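Local coordinates for ABC-type amino acid transport system, permease component (Caldanaerobacter subterraneus subsp. tengcongensis MB4, PDB 4YMU), which probably serves as a membrane-spanning permease subunit of an ABC transporter that carries amino acids across the cell membrane, and binds arginine, at residues Gln174-Gln179 and Glu187-Ile192. Numbering follows the deposited sequence.
Sequences QADIIQ and EPYIII
Ile192 reaches Ala175 with CG1 anti to the carbonyl carbon and an extended chi2 (162°) that carries CD1 out to the alanine, while in Tyr189 a chi1 of -88° places CG on the backbone-N side, and the ring beyond it meets the same residue. Ala175 CB sits over one face of the Tyr189 ring in a CH-pi contact, 3.5 Å from the centroid and shifted toward the CE1 rim. Ile192 CD1 touches both the N and the CB of Ala175, each at 3.7 Å. Pro188 completes the surround: its CB lies 4.2 Å from Ala175 CB and 4.1 Å from Ile178 CD1. The local segments of helices 174-182 and 186-214 run nearly antiparallel, their axes 9.1 Å apart at 151°, as the two arms of a helical hairpin. Ile192 belongs to the predicted membrane-spanning helix, its side chain about 12 Å from the bound arginine, which makes this packing outside the pocket itself. Phe15 of helix 12-44 packs on Ile178 and Ile192, Met8 on Ile178 and Pro188, and Leu72 of the second subunit on Tyr189. At the phenolic end, Asp176 OD1 is hydrogen-bonded to Tyr185 OH. An alanine in place of Tyr189 would probably leave Ala175 CB without its aromatic cover and open a gap between the helices and toward Leu72 of the second subunit. Between these segments the union is apolar, resting on the fit of a methyl group against a ring face, a proline and an isoleucine tip rather than on polar bonds.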
loop_
_atom_site.group_PDB
_atom_site.type_symbol
_atom_site.label_atom_id
_atom_site.label_comp_id
_atom_site.label_asym_id
_atom_site.label_seq_id
_atom_site.Cartn_x
_atom_site.Cartn_y
_atom_site.Cartn_z
ATOM N N GLN C 174 -35.199 7.157 -22.487
ATOM C CA GLN C 174 -36.396 6.348 -22.684
ATOM C C GLN C 174 -37.524 6.727 -21.736
ATOM O O GLN C 174 -38.678 6.797 -22.149
ATOM C CB GLN C 174 -36.088 4.854 -22.553
ATOM C CG GLN C 174 -35.032 4.360 -23.520
ATOM C CD GLN C 174 -35.264 4.829 -24.948
ATOM O OE1 GLN C 174 -36.307 4.560 -25.551
ATOM N NE2 GLN C 174 -34.279 5.529 -25.500
ATOM N N ALA C 175 -37.200 7.006 -20.477
ATOM C CA ALA C 175 -38.247 7.335 -19.508
ATOM C C ALA C 175 -39.094 8.551 -19.921
ATOM O O ALA C 175 -40.282 8.641 -19.586
ATOM C CB ALA C 175 -37.662 7.553 -18.154
ATOM N N ASP C 176 -38.478 9.496 -20.627
ATOM C CA ASP C 176 -39.238 10.610 -21.161
ATOM C C ASP C 176 -40.180 10.065 -22.221
ATOM O O ASP C 176 -41.407 10.180 -22.085
ATOM C CB ASP C 176 -38.341 11.717 -21.720
ATOM C CG ASP C 176 -37.674 12.549 -20.619
ATOM O OD1 ASP C 176 -38.275 12.742 -19.527
ATOM O OD2 ASP C 176 -36.551 13.041 -20.866
ATOM N N ILE C 177 -39.602 9.428 -23.238
ATOM C CA ILE C 177 -40.364 8.867 -24.344
ATOM C C ILE C 177 -41.594 8.102 -23.842
ATOM O O ILE C 177 -42.740 8.482 -24.130
ATOM C CB ILE C 177 -39.461 7.966 -25.190
ATOM C CG1 ILE C 177 -38.338 8.805 -25.805
ATOM C CG2 ILE C 177 -40.254 7.240 -26.260
ATOM C CD1 ILE C 177 -37.400 8.036 -26.724
ATOM N N ILE C 178 -41.351 7.075 -23.037
ATOM C CA ILE C 178 -42.410 6.252 -22.465
ATOM C C ILE C 178 -43.460 7.068 -21.718
ATOM O O ILE C 178 -44.663 6.843 -21.902
ATOM C CB ILE C 178 -41.818 5.167 -21.535
ATOM C CG1 ILE C 178 -40.983 4.180 -22.351
ATOM C CG2 ILE C 178 -42.907 4.420 -20.796
ATOM C CD1 ILE C 178 -39.985 3.413 -21.536
ATOM N N GLN C 179 -43.031 8.029 -20.898
ATOM C CA GLN C 179 -44.009 8.748 -20.080
ATOM C C GLN C 179 -44.902 9.580 -20.995
ATOM O O GLN C 179 -46.093 9.784 -20.711
ATOM C CB GLN C 179 -43.350 9.628 -19.008
ATOM C CG GLN C 179 -43.115 11.077 -19.431
ATOM C CD GLN C 179 -44.293 12.026 -19.120
ATOM O OE1 GLN C 179 -45.131 11.761 -18.263
ATOM N NE2 GLN C 179 -44.327 13.145 -19.813
ATOM N N GLU C 187 -42.179 3.982 -12.901
ATOM C CA GLU C 187 -41.881 2.617 -13.326
ATOM C C GLU C 187 -40.758 2.492 -14.383
ATOM O O GLU C 187 -39.852 1.669 -14.221
ATOM C CB GLU C 187 -43.167 1.854 -13.716
ATOM C CG GLU C 187 -44.358 2.740 -14.084
ATOM C CD GLU C 187 -45.228 3.143 -12.892
ATOM O OE1 GLU C 187 -45.271 4.344 -12.549
ATOM O OE2 GLU C 187 -45.907 2.267 -12.317
ATOM N N PRO C 188 -40.780 3.323 -15.441
ATOM C CA PRO C 188 -39.648 3.205 -16.382
ATOM C C PRO C 188 -38.288 3.634 -15.785
ATOM O O PRO C 188 -37.248 3.154 -16.225
ATOM C CB PRO C 188 -40.054 4.134 -17.542
ATOM C CG PRO C 188 -41.019 5.076 -16.942
ATOM C CD PRO C 188 -41.775 4.300 -15.905
ATOM N N TYR C 189 -38.300 4.532 -14.805
ATOM C CA TYR C 189 -37.071 4.938 -14.152
ATOM C C TYR C 189 -36.544 3.791 -13.298
ATOM O O TYR C 189 -35.362 3.481 -13.361
ATOM C CB TYR C 189 -37.266 6.208 -13.317
ATOM C CG TYR C 189 -37.055 7.462 -14.125
ATOM C CD1 TYR C 189 -35.952 7.588 -14.960
ATOM C CD2 TYR C 189 -37.990 8.502 -14.102
ATOM C CE1 TYR C 189 -35.758 8.736 -15.713
ATOM C CE2 TYR C 189 -37.816 9.649 -14.864
ATOM C CZ TYR C 189 -36.706 9.762 -15.673
ATOM O OH TYR C 189 -36.525 10.898 -16.439
ATOM N N ILE C 190 -37.415 3.173 -12.500
ATOM C CA ILE C 190 -37.036 1.981 -11.757
ATOM C C ILE C 190 -36.434 0.940 -12.697
ATOM O O ILE C 190 -35.341 0.422 -12.448
ATOM C CB ILE C 190 -38.220 1.361 -11.033
ATOM C CG1 ILE C 190 -38.671 2.268 -9.887
ATOM C CG2 ILE C 190 -37.862 -0.013 -10.544
ATOM C CD1 ILE C 190 -37.681 2.388 -8.755
ATOM N N ILE C 191 -37.129 0.660 -13.796
ATOM C CA ILE C 191 -36.649 -0.328 -14.762
ATOM C C ILE C 191 -35.280 0.038 -15.332
ATOM O O ILE C 191 -34.404 -0.815 -15.499
ATOM C CB ILE C 191 -37.663 -0.514 -15.908
ATOM C CG1 ILE C 191 -38.912 -1.208 -15.374
ATOM C CG2 ILE C 191 -37.063 -1.302 -17.069
ATOM C CD1 ILE C 191 -39.847 -1.654 -16.460
ATOM N N ILE C 192 -35.102 1.314 -15.640
ATOM C CA ILE C 192 -33.838 1.782 -16.202
ATOM C C ILE C 192 -32.699 1.685 -15.177
ATOM O O ILE C 192 -31.615 1.211 -15.495
ATOM C CB ILE C 192 -33.969 3.223 -16.734
ATOM C CG1 ILE C 192 -34.825 3.252 -18.005
ATOM C CG2 ILE C 192 -32.607 3.828 -17.002
ATOM C CD1 ILE C 192 -35.361 4.630 -18.333
#